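Local coordinates for protein putative Nitroreductase (Anabaena variabilis ATCC 29413, PDB 3EO7) that binds flavin mononucleotide and is probably an FMN-dependent oxidoreductase of the nitroreductase family, at residues His14-Ile24 with Gly482-Asn490; Tyr107-Thr118 with Gln161-Arg172. All coordinates share one frame; numbering follows the deposited sequence.

Interaction 1: residues His14-Ile24 with Gly482-Asn490; sequences HERTKYDPETI and GGFFDDQVN. With FMN (flavin mononucleotide), chain B; PGR (R-1,2-propanediol), chain R.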
loop_
_atom_site.group_PDB
_atom_site.type_symbol
_atom_site.label_atom_id
_atom_site.label_comp_id
_atom_site.label_asym_id
_atom_site.label_seq_id
_atom_site.Cartn_x
_atom_site.Cartn_y
_atom_site.Cartn_z
ATOM N N HIS A 14 -14.587 -4.708 10.508
ATOM C CA HIS A 14 -14.967 -3.717 9.505
ATOM C C HIS A 14 -16.172 -2.897 9.961
ATOM O O HIS A 14 -16.150 -1.679 9.947
ATOM C CB HIS A 14 -15.264 -4.372 8.173
ATOM C CG HIS A 14 -15.276 -3.390 7.048
ATOM N ND1 HIS A 14 -14.127 -2.769 6.615
ATOM C CD2 HIS A 14 -16.292 -2.883 6.313
ATOM C CE1 HIS A 14 -14.439 -1.938 5.633
ATOM N NE2 HIS A 14 -15.740 -1.993 5.424
ATOM N N GLU A 15 -17.202 -3.586 10.427
ATOM C CA GLU A 15 -18.410 -2.931 10.885
ATOM C C GLU A 15 -18.105 -1.954 12.026
ATOM O O GLU A 15 -18.570 -0.802 12.029
ATOM C CB GLU A 15 -19.420 -3.989 11.339
ATOM C CG GLU A 15 -20.777 -3.395 11.724
ATOM C CD GLU A 15 -21.498 -2.682 10.544
ATOM O OE1 GLU A 15 -21.232 -3.035 9.380
ATOM O OE2 GLU A 15 -22.333 -1.778 10.795
ATOM N N ARG A 16 -17.315 -2.403 12.986
ATOM C CA ARG A 16 -16.942 -1.571 14.131
ATOM C C ARG A 16 -16.072 -0.352 13.850
ATOM O O ARG A 16 -15.979 0.566 14.694
ATOM C CB ARG A 16 -16.302 -2.447 15.225
ATOM C CG ARG A 16 -17.440 -3.240 15.862
ATOM C CD ARG A 16 -17.184 -3.852 17.087
ATOM N NE ARG A 16 -16.540 -3.025 18.111
ATOM C CZ ARG A 16 -15.913 -3.616 19.116
ATOM N NH1 ARG A 16 -15.927 -4.933 19.177
ATOM N NH2 ARG A 16 -15.267 -2.926 20.034
ATOM N N THR A 17 -15.494 -0.298 12.675
ATOM C CA THR A 17 -14.562 0.770 12.322
ATOM C C THR A 17 -15.067 1.719 11.232
ATOM O O THR A 17 -14.348 2.606 10.782
ATOM C CB THR A 17 -13.185 0.187 11.954
ATOM O OG1 THR A 17 -13.309 -0.822 10.944
ATOM C CG2 THR A 17 -12.530 -0.423 13.216
ATOM N N LYS A 18 -16.314 1.520 10.832
ATOM C CA LYS A 18 -16.955 2.408 9.858
ATOM C C LYS A 18 -17.180 3.747 10.549
ATOM O O LYS A 18 -17.183 3.822 11.781
ATOM C CB LYS A 18 -18.333 1.846 9.496
ATOM C CG LYS A 18 -18.310 0.508 8.759
ATOM C CD LYS A 18 -19.660 0.044 8.295
ATOM C CE LYS A 18 -19.545 -1.175 7.392
ATOM N NZ LYS A 18 -20.894 -1.771 7.023
ATOM N N TYR A 19 -17.419 4.793 9.759
ATOM C CA TYR A 19 -17.929 6.051 10.298
ATOM C C TYR A 19 -19.392 6.094 9.892
ATOM O O TYR A 19 -19.743 5.683 8.777
ATOM C CB TYR A 19 -17.232 7.264 9.727
ATOM C CG TYR A 19 -15.826 7.443 10.212
ATOM C CD1 TYR A 19 -15.553 8.078 11.424
ATOM C CD2 TYR A 19 -14.765 6.989 9.445
ATOM C CE1 TYR A 19 -14.220 8.245 11.845
ATOM C CE2 TYR A 19 -13.464 7.148 9.867
ATOM C CZ TYR A 19 -13.199 7.785 11.048
ATOM O OH TYR A 19 -11.867 7.884 11.397
ATOM N N ASP A 20 -20.219 6.560 10.821
ATOM C CA ASP A 20 -21.655 6.676 10.665
ATOM C C ASP A 20 -22.046 8.148 10.888
ATOM O O ASP A 20 -21.699 8.743 11.917
ATOM C CB ASP A 20 -22.292 5.787 11.720
ATOM C CG ASP A 20 -23.807 5.918 11.808
ATOM O OD1 ASP A 20 -24.449 6.691 11.064
ATOM O OD2 ASP A 20 -24.348 5.195 12.666
ATOM N N PRO A 21 -22.751 8.748 9.922
ATOM C CA PRO A 21 -23.083 10.149 10.126
ATOM C C PRO A 21 -23.891 10.360 11.409
ATOM O O PRO A 21 -23.797 11.406 11.998
ATOM C CB PRO A 21 -23.935 10.507 8.902
ATOM C CG PRO A 21 -23.683 9.447 7.906
ATOM C CD PRO A 21 -23.275 8.229 8.646
ATOM N N GLU A 22 -24.659 9.364 11.832
ATOM C CA GLU A 22 -25.477 9.521 13.042
ATOM C C GLU A 22 -24.661 9.561 14.327
ATOM O O GLU A 22 -25.104 10.117 15.333
ATOM C CB GLU A 22 -26.524 8.413 13.094
ATOM C CG GLU A 22 -27.617 8.559 12.003
ATOM N N THR A 23 -23.442 9.032 14.288
ATOM C CA THR A 23 -22.631 8.952 15.503
ATOM C C THR A 23 -21.279 9.637 15.451
ATOM O O THR A 23 -20.596 9.716 16.470
ATOM C CB THR A 23 -22.374 7.484 15.846
ATOM O OG1 THR A 23 -21.606 6.888 14.806
ATOM C CG2 THR A 23 -23.683 6.727 15.962
ATOM N N ILE A 24 -20.881 10.147 14.298
ATOM C CA ILE A 24 -19.543 10.714 14.187
ATOM C C ILE A 24 -19.311 11.897 15.156
ATOM O O ILE A 24 -18.219 12.037 15.701
ATOM C CB ILE A 24 -19.203 11.073 12.728
ATOM C CG1 ILE A 24 -17.701 11.326 12.599
ATOM C CG2 ILE A 24 -20.083 12.211 12.226
ATOM C CD1 ILE A 24 -17.203 11.422 11.186
ATOM N N GLY A 482 -8.694 8.144 3.876
ATOM C CA GLY A 482 -8.831 6.898 4.637
ATOM C C GLY A 482 -10.141 6.712 5.362
ATOM O O GLY A 482 -10.590 5.583 5.571
ATOM N N GLY A 483 -10.736 7.824 5.750
ATOM C CA GLY A 483 -11.977 7.860 6.513
ATOM C C GLY A 483 -13.131 8.388 5.681
ATOM O O GLY A 483 -13.031 9.415 5.013
ATOM N N PHE A 484 -14.250 7.686 5.736
ATOM C CA PHE A 484 -15.418 8.027 4.931
ATOM C C PHE A 484 -16.665 7.399 5.541
ATOM O O PHE A 484 -16.563 6.550 6.443
ATOM C CB PHE A 484 -15.182 7.532 3.475
ATOM C CG PHE A 484 -14.659 6.122 3.405
ATOM C CD1 PHE A 484 -15.524 5.045 3.472
ATOM C CD2 PHE A 484 -13.275 5.882 3.343
ATOM C CE1 PHE A 484 -15.025 3.729 3.460
ATOM C CE2 PHE A 484 -12.784 4.571 3.325
ATOM C CZ PHE A 484 -13.664 3.505 3.391
ATOM N N PHE A 485 -17.839 7.839 5.087
ATOM C CA PHE A 485 -19.084 7.266 5.579
ATOM C C PHE A 485 -19.356 5.983 4.806
ATOM O O PHE A 485 -20.074 5.987 3.804
ATOM C CB PHE A 485 -20.209 8.278 5.490
ATOM C CG PHE A 485 -20.072 9.412 6.476
ATOM C CD1 PHE A 485 -19.928 9.161 7.831
ATOM C CD2 PHE A 485 -20.149 10.735 6.048
ATOM C CE1 PHE A 485 -19.814 10.209 8.740
ATOM C CE2 PHE A 485 -20.040 11.790 6.956
ATOM C CZ PHE A 485 -19.858 11.524 8.284
ATOM N N ASP A 486 -18.822 4.878 5.347
ATOM C CA ASP A 486 -18.813 3.588 4.666
ATOM C C ASP A 486 -20.128 3.186 3.992
ATOM O O ASP A 486 -20.149 2.935 2.794
ATOM C CB ASP A 486 -18.430 2.480 5.657
ATOM C CG ASP A 486 -17.004 2.651 6.226
ATOM O OD1 ASP A 486 -16.782 3.686 6.911
ATOM O OD2 ASP A 486 -16.154 1.750 5.982
ATOM N N ASP A 487 -21.188 3.090 4.773
ATOM C CA ASP A 487 -22.452 2.563 4.249
ATOM C C ASP A 487 -23.113 3.513 3.288
ATOM O O ASP A 487 -23.763 3.068 2.329
ATOM C CB ASP A 487 -23.418 2.197 5.386
ATOM C CG ASP A 487 -22.948 0.989 6.212
ATOM O OD1 ASP A 487 -22.192 0.153 5.690
ATOM O OD2 ASP A 487 -23.334 0.922 7.383
ATOM N N GLN A 488 -22.898 4.811 3.480
ATOM C CA GLN A 488 -23.549 5.819 2.652
ATOM C C GLN A 488 -22.988 5.914 1.247
ATOM O O GLN A 488 -23.655 6.399 0.332
ATOM C CB GLN A 488 -23.507 7.177 3.378
ATOM C CG GLN A 488 -24.469 7.285 4.588
ATOM C CD GLN A 488 -24.104 6.401 5.774
ATOM O OE1 GLN A 488 -22.924 6.200 6.079
ATOM N NE2 GLN A 488 -25.119 5.841 6.443
ATOM N N VAL A 489 -21.753 5.466 1.049
ATOM C CA VAL A 489 -21.157 5.524 -0.264
ATOM C C VAL A 489 -21.979 4.738 -1.292
ATOM O O VAL A 489 -22.296 5.250 -2.375
ATOM C CB VAL A 489 -19.696 5.008 -0.283
ATOM C CG1 VAL A 489 -19.126 5.029 -1.733
ATOM C CG2 VAL A 489 -18.813 5.809 0.656
ATOM N N ASN A 490 -22.320 3.492 -0.982
ATOM C CA ASN A 490 -22.993 2.661 -1.983
ATOM C C ASN A 490 -24.299 3.229 -2.484
ATOM O O ASN A 490 -24.572 3.233 -3.679
ATOM C CB ASN A 490 -23.220 1.255 -1.443
ATOM C CG ASN A 490 -21.936 0.586 -1.057
ATOM O OD1 ASN A 490 -21.267 1.036 -0.129
ATOM N ND2 ASN A 490 -21.592 -0.511 -1.744
HETATM N N1 FMN B . -4.941 13.362 3.353
HETATM C C2 FMN B . -6.077 14.108 3.618
HETATM O O2 FMN B . -6.070 15.329 3.508
HETATM N N3 FMN B . -7.255 13.553 4.043
HETATM C C4 FMN B . -7.380 12.215 4.275
HETATM O O4 FMN B . -8.517 11.750 4.478
HETATM C C4A FMN B . -6.262 11.424 4.017
HETATM N N5 FMN B . -6.305 10.069 4.282
HETATM C C5A FMN B . -5.206 9.257 3.935
HETATM C C6 FMN B . -5.250 7.875 4.076
HETATM C C7 FMN B . -4.156 7.073 3.756
HETATM C C7M FMN B . -4.279 5.542 3.807
HETATM C C8 FMN B . -2.988 7.654 3.279
HETATM C C8M FMN B . -1.841 6.830 2.733
HETATM C C9 FMN B . -2.917 9.051 3.120
HETATM C C9A FMN B . -4.027 9.849 3.447
HETATM N N10 FMN B . -3.961 11.230 3.302
HETATM C C10 FMN B . -5.059 12.004 3.565
HETATM C "C1'" FMN B . -2.650 11.936 3.022
HETATM C "C2'" FMN B . -1.744 12.027 4.232
HETATM O "O2'" FMN B . -2.184 13.103 5.089
HETATM C "C3'" FMN B . -0.304 12.233 3.766
HETATM O "O3'" FMN B . 0.162 11.064 3.087
HETATM C "C4'" FMN B . 0.666 12.640 4.891
HETATM O "O4'" FMN B . 0.278 13.915 5.475
HETATM C "C5'" FMN B . 2.083 12.718 4.356
HETATM O "O5'" FMN B . 2.202 13.637 3.304
HETATM P P FMN B . 2.720 13.215 1.870
HETATM O O1P FMN B . 1.716 12.225 1.286
HETATM O O2P FMN B . 2.768 14.517 1.080
HETATM O O3P FMN B . 4.083 12.597 1.982
HETATM C C1 PGR R . -22.468 -1.192 2.593
HETATM C C2 PGR R . -23.910 -1.129 2.072
HETATM C C3 PGR R . -24.890 -1.662 3.111
HETATM O O1 PGR R . -21.725 -2.190 1.863
HETATM O O2 PGR R . -24.330 0.213 1.751
HETATM O O HOH W 1 -16.720 0.120 3.871
HETATM O O HOH W 2 -23.895 -1.442 8.620
HETATM O O HOH W 3 -21.467 4.249 7.428
HETATM O O HOH W 4 -24.714 4.277 8.767
#

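Interaction 2: residues Tyr107-Thr118 with Gln161-Arg172; sequences YPAEVYVVSRGT and QLAIIVTAVFYR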
loop_
_atom_site.group_PDB
_atom_site.type_symbol
_atom_site.label_atom_id
_atom_site.label_comp_id
_atom_site.label_asym_id
_atom_site.label_seq_id
_atom_site.Cartn_x
_atom_site.Cartn_y
_atom_site.Cartn_z
ATOM N N TYR A 107 3.167 7.091 9.915
ATOM C CA TYR A 107 4.228 6.146 9.558
ATOM C C TYR A 107 4.312 4.873 10.391
ATOM O O TYR A 107 5.365 4.563 10.963
ATOM C CB TYR A 107 5.611 6.862 9.484
ATOM C CG TYR A 107 5.463 8.064 8.627
ATOM C CD1 TYR A 107 5.258 7.931 7.260
ATOM C CD2 TYR A 107 5.401 9.339 9.185
ATOM C CE1 TYR A 107 5.041 9.053 6.447
ATOM C CE2 TYR A 107 5.181 10.446 8.384
ATOM C CZ TYR A 107 4.992 10.303 7.020
ATOM O OH TYR A 107 4.721 11.415 6.243
ATOM N N PRO A 108 3.222 4.097 10.406
ATOM C CA PRO A 108 3.221 2.817 11.126
ATOM C C PRO A 108 4.233 1.796 10.576
ATOM O O PRO A 108 4.742 0.967 11.334
ATOM C CB PRO A 108 1.769 2.309 10.945
ATOM C CG PRO A 108 1.326 2.945 9.640
ATOM C CD PRO A 108 1.944 4.330 9.709
ATOM N N ALA A 109 4.560 1.870 9.289
ATOM C CA ALA A 109 5.451 0.872 8.688
ATOM C C ALA A 109 6.914 1.036 9.072
ATOM O O ALA A 109 7.410 2.165 9.222
ATOM C CB ALA A 109 5.302 0.860 7.138
ATOM N N GLU A 110 7.575 -0.109 9.280
ATOM C CA GLU A 110 9.013 -0.175 9.512
ATOM C C GLU A 110 9.567 -1.138 8.475
ATOM O O GLU A 110 8.952 -2.177 8.190
ATOM C CB GLU A 110 9.387 -0.710 10.926
ATOM C CG GLU A 110 9.367 0.352 11.953
ATOM C CD GLU A 110 10.484 1.351 11.781
ATOM O OE1 GLU A 110 11.679 0.970 11.568
ATOM O OE2 GLU A 110 10.184 2.547 11.928
ATOM N N VAL A 111 10.723 -0.771 7.930
ATOM C CA VAL A 111 11.401 -1.554 6.922
ATOM C C VAL A 111 12.625 -2.219 7.507
ATOM O O VAL A 111 13.505 -1.552 8.073
ATOM C CB VAL A 111 11.785 -0.676 5.712
ATOM C CG1 VAL A 111 12.700 -1.458 4.715
ATOM C CG2 VAL A 111 10.499 -0.129 5.006
ATOM N N TYR A 112 12.688 -3.536 7.320
ATOM C CA TYR A 112 13.842 -4.318 7.700
ATOM C C TYR A 112 14.453 -4.972 6.473
ATOM O O TYR A 112 13.755 -5.259 5.521
ATOM C CB TYR A 112 13.441 -5.427 8.662
ATOM C CG TYR A 112 12.916 -4.911 9.966
ATOM C CD1 TYR A 112 11.589 -4.549 10.102
ATOM C CD2 TYR A 112 13.758 -4.777 11.052
ATOM C CE1 TYR A 112 11.100 -4.026 11.295
ATOM C CE2 TYR A 112 13.297 -4.259 12.259
ATOM C CZ TYR A 112 11.970 -3.909 12.386
ATOM O OH TYR A 112 11.530 -3.414 13.585
ATOM N N VAL A 113 15.759 -5.206 6.527
ATOM C CA VAL A 113 16.431 -6.004 5.516
ATOM C C VAL A 113 17.013 -7.226 6.219
ATOM O O VAL A 113 17.692 -7.112 7.272
ATOM C CB VAL A 113 17.562 -5.244 4.796
ATOM C CG1 VAL A 113 18.346 -6.175 3.875
ATOM C CG2 VAL A 113 17.014 -4.048 3.994
ATOM N N VAL A 114 16.752 -8.384 5.637
ATOM C CA VAL A 114 17.278 -9.671 6.131
ATOM C C VAL A 114 18.316 -10.142 5.129
ATOM O O VAL A 114 18.036 -10.202 3.939
ATOM C CB VAL A 114 16.188 -10.724 6.336
ATOM C CG1 VAL A 114 16.805 -12.058 6.813
ATOM C CG2 VAL A 114 15.164 -10.230 7.335
ATOM N N SER A 115 19.521 -10.439 5.612
ATOM C CA SER A 115 20.590 -10.909 4.733
ATOM C C SER A 115 20.893 -12.385 4.924
ATOM O O SER A 115 21.114 -12.857 6.041
ATOM C CB SER A 115 21.857 -10.114 4.966
ATOM O OG SER A 115 22.941 -10.640 4.174
ATOM N N ARG A 116 20.976 -13.090 3.818
ATOM C CA ARG A 116 21.402 -14.474 3.816
ATOM C C ARG A 116 22.899 -14.588 4.126
ATOM O O ARG A 116 23.375 -15.664 4.513
ATOM C CB ARG A 116 21.132 -15.079 2.449
ATOM C CG ARG A 116 21.239 -16.608 2.417
ATOM C CD ARG A 116 20.622 -17.086 1.122
ATOM N NE ARG A 116 20.471 -18.542 1.129
ATOM C CZ ARG A 116 19.809 -19.226 0.203
ATOM N NH1 ARG A 116 19.243 -18.600 -0.800
ATOM N NH2 ARG A 116 19.693 -20.541 0.296
ATOM N N GLY A 117 23.654 -13.513 3.866
ATOM C CA GLY A 117 25.094 -13.490 4.078
ATOM C C GLY A 117 25.770 -13.564 2.730
ATOM O O GLY A 117 25.763 -14.607 2.084
ATOM N N THR A 118 26.292 -12.435 2.279
ATOM C CA THR A 118 26.966 -12.350 0.991
ATOM C C THR A 118 28.325 -11.729 1.234
ATOM O O THR A 118 28.579 -11.225 2.324
ATOM C CB THR A 118 26.163 -11.455 0.009
ATOM O OG1 THR A 118 26.310 -10.065 0.341
ATOM C CG2 THR A 118 24.686 -11.832 0.012
ATOM N N GLN A 161 19.177 -13.627 -1.888
ATOM C CA GLN A 161 20.189 -13.381 -0.875
ATOM C C GLN A 161 19.815 -12.320 0.163
ATOM O O GLN A 161 20.541 -12.127 1.152
ATOM C CB GLN A 161 21.473 -12.929 -1.600
ATOM C CG GLN A 161 21.916 -13.915 -2.656
ATOM C CD GLN A 161 22.431 -15.181 -2.038
ATOM O OE1 GLN A 161 23.137 -15.136 -1.026
ATOM N NE2 GLN A 161 22.092 -16.336 -2.644
ATOM N N LEU A 162 18.741 -11.588 -0.104
ATOM C CA LEU A 162 18.232 -10.630 0.850
ATOM C C LEU A 162 16.726 -10.466 0.666
ATOM O O LEU A 162 16.181 -10.769 -0.370
ATOM C CB LEU A 162 18.944 -9.280 0.773
ATOM C CG LEU A 162 18.682 -8.309 -0.372
ATOM C CD1 LEU A 162 19.383 -6.993 -0.026
ATOM C CD2 LEU A 162 19.170 -8.876 -1.681
ATOM N N ALA A 163 16.092 -9.982 1.709
ATOM C CA ALA A 163 14.662 -9.759 1.740
ATOM C C ALA A 163 14.366 -8.527 2.559
ATOM O O ALA A 163 15.070 -8.203 3.530
ATOM C CB ALA A 163 13.923 -10.968 2.380
ATOM N N ILE A 164 13.321 -7.840 2.152
ATOM C CA ILE A 164 12.760 -6.796 2.983
ATOM C C ILE A 164 11.626 -7.451 3.770
ATOM O O ILE A 164 10.902 -8.297 3.253
ATOM C CB ILE A 164 12.191 -5.632 2.118
ATOM C CG1 ILE A 164 13.349 -4.728 1.691
ATOM C CG2 ILE A 164 11.185 -4.769 2.916
ATOM C CD1 ILE A 164 12.954 -3.605 0.646
ATOM N N ILE A 165 11.462 -7.047 5.021
ATOM C CA ILE A 165 10.270 -7.396 5.763
ATOM C C ILE A 165 9.690 -6.065 6.208
ATOM O O ILE A 165 10.419 -5.203 6.744
ATOM C CB ILE A 165 10.516 -8.340 6.957
ATOM C CG1 ILE A 165 11.179 -9.647 6.465
ATOM C CG2 ILE A 165 9.181 -8.574 7.704
ATOM C CD1 ILE A 165 11.494 -10.651 7.609
ATOM N N VAL A 166 8.385 -5.900 5.997
ATOM C CA VAL A 166 7.679 -4.694 6.416
ATOM C C VAL A 166 6.809 -5.071 7.589
ATOM O O VAL A 166 5.997 -6.006 7.504
ATOM C CB VAL A 166 6.795 -4.061 5.335
ATOM C CG1 VAL A 166 6.153 -2.740 5.863
ATOM C CG2 VAL A 166 7.611 -3.770 4.103
ATOM N N THR A 167 7.005 -4.353 8.689
ATOM C CA THR A 167 6.178 -4.532 9.856
ATOM C C THR A 167 5.368 -3.253 10.096
ATOM O O THR A 167 5.625 -2.202 9.460
ATOM C CB THR A 167 7.028 -4.730 11.114
ATOM O OG1 THR A 167 7.728 -3.512 11.419
ATOM C CG2 THR A 167 7.988 -5.924 10.996
ATOM N N ALA A 168 4.414 -3.359 11.025
ATOM C CA ALA A 168 3.586 -2.226 11.477
ATOM C C ALA A 168 3.788 -2.068 12.983
ATOM O O ALA A 168 3.676 -3.065 13.728
ATOM C CB ALA A 168 2.057 -2.448 11.162
ATOM N N VAL A 169 4.099 -0.840 13.419
ATOM C CA VAL A 169 4.199 -0.473 14.846
ATOM C C VAL A 169 2.811 0.129 15.120
ATOM O O VAL A 169 2.485 1.277 14.735
ATOM C CB VAL A 169 5.341 0.518 15.137
ATOM C CG1 VAL A 169 5.344 0.870 16.599
ATOM C CG2 VAL A 169 6.705 -0.081 14.708
ATOM N N PHE A 170 1.961 -0.682 15.731
ATOM C CA PHE A 170 0.535 -0.374 15.807
ATOM C C PHE A 170 0.187 0.977 16.396
ATOM O O PHE A 170 -0.636 1.707 15.829
ATOM C CB PHE A 170 -0.198 -1.454 16.591
ATOM C CG PHE A 170 0.103 -2.856 16.114
ATOM C CD1 PHE A 170 -0.158 -3.252 14.787
ATOM C CD2 PHE A 170 0.637 -3.773 16.983
ATOM C CE1 PHE A 170 0.130 -4.539 14.375
ATOM C CE2 PHE A 170 0.929 -5.058 16.553
ATOM C CZ PHE A 170 0.677 -5.421 15.254
ATOM N N TYR A 171 0.814 1.294 17.520
ATOM C CA TYR A 171 0.468 2.520 18.222
ATOM C C TYR A 171 0.734 3.778 17.419
ATOM O O TYR A 171 0.115 4.811 17.680
ATOM C CB TYR A 171 1.148 2.582 19.570
ATOM C CG TYR A 171 0.628 3.704 20.445
ATOM C CD1 TYR A 171 -0.682 3.659 20.932
ATOM C CD2 TYR A 171 1.422 4.774 20.787
ATOM C CE1 TYR A 171 -1.176 4.657 21.726
ATOM C CE2 TYR A 171 0.924 5.780 21.598
ATOM C CZ TYR A 171 -0.365 5.697 22.072
ATOM O OH TYR A 171 -0.899 6.691 22.864
ATOM N N ARG A 172 1.686 3.725 16.482
ATOM C CA ARG A 172 1.975 4.901 15.676
ATOM C C ARG A 172 0.688 5.450 15.015
ATOM O O ARG A 172 0.498 6.675 14.946
ATOM C CB ARG A 172 3.042 4.591 14.632
ATOM C CG ARG A 172 4.428 4.391 15.219
ATOM C CD ARG A 172 5.391 4.210 14.064
ATOM N NE ARG A 172 6.707 3.889 14.560
ATOM C CZ ARG A 172 7.715 3.475 13.804
ATOM N NH1 ARG A 172 7.549 3.373 12.494
ATOM N NH2 ARG A 172 8.881 3.144 14.380
HETATM O O HOH W 5 24.186 -16.439 0.752
#

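Interaction 1: residues His14-Ile24 with Gly482-Asn490
Lys18 lies against Asp486 and Asp487 and meets the two aspartates in turn. Its CB and CG rest against the carboxylate of Asp486. The chain then runs on fully extended, which carries NZ past Asp486 to Asp487. NZ forms a salt bridge with Asp487 OD1, 2.7 Å away, which offers its syn lone pair. The same NZ forms a salt bridge with Glu15 OE1, also at 2.7 Å. Water 2 joins Glu15 OE2 to Asp487 OD2, two like charges that the ammonium group probably screens. Without this ammonium group, as with an alanine here, Glu15 and Asp487 would probably be left facing each other with no positive charge between them.

Asp486 is buried. Its OD1 accepts a hydrogen bond from the backbone N of Tyr19 at 3.1 Å, from above the carboxylate plane. Its OD2 is held by Arg183 and by water 1, which lies in the plane of the His14 ring, 2.8 Å from His14 NE2. His14 ND1 is hydrogen-bonded to the hydroxyl of Tyr453, which holds the ring with NE2 turned to the water.

Phe485 carries the apolar half. Pro21 lays CG over one face of its ring, a CH-pi contact 3.9 Å from the centroid and 15° off the normal. Tyr19 O sits at the ring edge, and Ile24 CD1 reaches Phe485 CE1 at 3.8 Å. Gln488 bends at chi2 and brings OE1 to 3.3 Å from Pro21 CD. Water 3 ties this OE1 to Tyr19 O and Asp487 N.

Tyr19 also packs its CE2 on Gly483 CA. The backbone N of Gly482 donates a hydrogen bond to FMN N5. Phe485 centres an inverse gamma turn. This turn links the flavin N5 site of a nitroreductase-type fold to helix 486-493, and the N-terminal segment covers it.

Interaction 2: residues Tyr107-Thr118 with Gln161-Arg172
Strands 109-115 and 162-169 pair antiparallel, with 150° between their directions and axes 4.5 Å apart at closest. Glu110 with Thr167, Tyr112 with Ile165 and Val114 with Ala163 are hydrogen-bonded pairs, each with two backbone bonds. Ala109, Val111, Val113 and Ser115 face Ala168, Val166, Ile164 and Leu162 in non-hydrogen-bonded pairs. Single bonds extend the ladder at its ends, from Val169 N to Pro108 O and from Arg116 N to Gln161 O.

On the face of Val111 and Val113, the contacts run diagonally. Val111 CG1 meets Ile164 CG2, and Val113 CG1 meets Leu162 CD1, each at 4.1 Å. Helix 181-202 packs on this face through Leu192 and Ile185. On the other face, Val114 CG2 touches Ile165 CD1 at 3.7 Å, and Leu147 of helix 144-150 covers both residues. Tyr112 lies across Thr167, whose OG1 is at the ring edge, 3.4 Å from Tyr112 CE1. Thr167 OG1 and Tyr112 OH both bond to Glu229 on the neighbouring strand.

Arg172 closes the end near the flavin. Its chain is extended from CG to NE, and the guanidinium reaches back to strand 109-115. NH1 and NH2 both hold Glu110 OE2, each at 2.8 Å. The carboxylate and guanidinium planes stand 84° apart, and NH1 meets the anti lone pair. NH1 also bonds Tyr107 O at 2.9 Å, nearly along the C=O axis. Val169 CG2 lies over the centre of the guanidinium face. Asn127 holds the other oxygen, Glu110 OE1.

The chemistry is thus split. Backbone bonds and aliphatic packing join the two strands, while a buried ion pair probably steadies the turn into helix 170-177. Through NH1, Arg172 also holds the backbone of Tyr107, whose side chain touches FMN.

Interaction 2 is buried, inside the central part of a seven-stranded antiparallel sheet. Interaction 1 is partly buried and has a water-rich rim. Their segments share no helix or strand: the first joins the N-terminal segment to the second nitroreductase-family region, the second lies within the first such region. Helix 181-202 packs on both, through Arg183 and Arg184 at interaction 1 and Ile185 and Leu192 at interaction 2. Their nearest atoms are about 12 Å apart. Interaction 2 relies on a regular backbone ladder, whereas interaction 1 has one direct backbone-to-carboxylate bond, salt bridges and bridging waters. Both reach the flavin: Gly482 at N5 in interaction 1, Tyr107 in interaction 2.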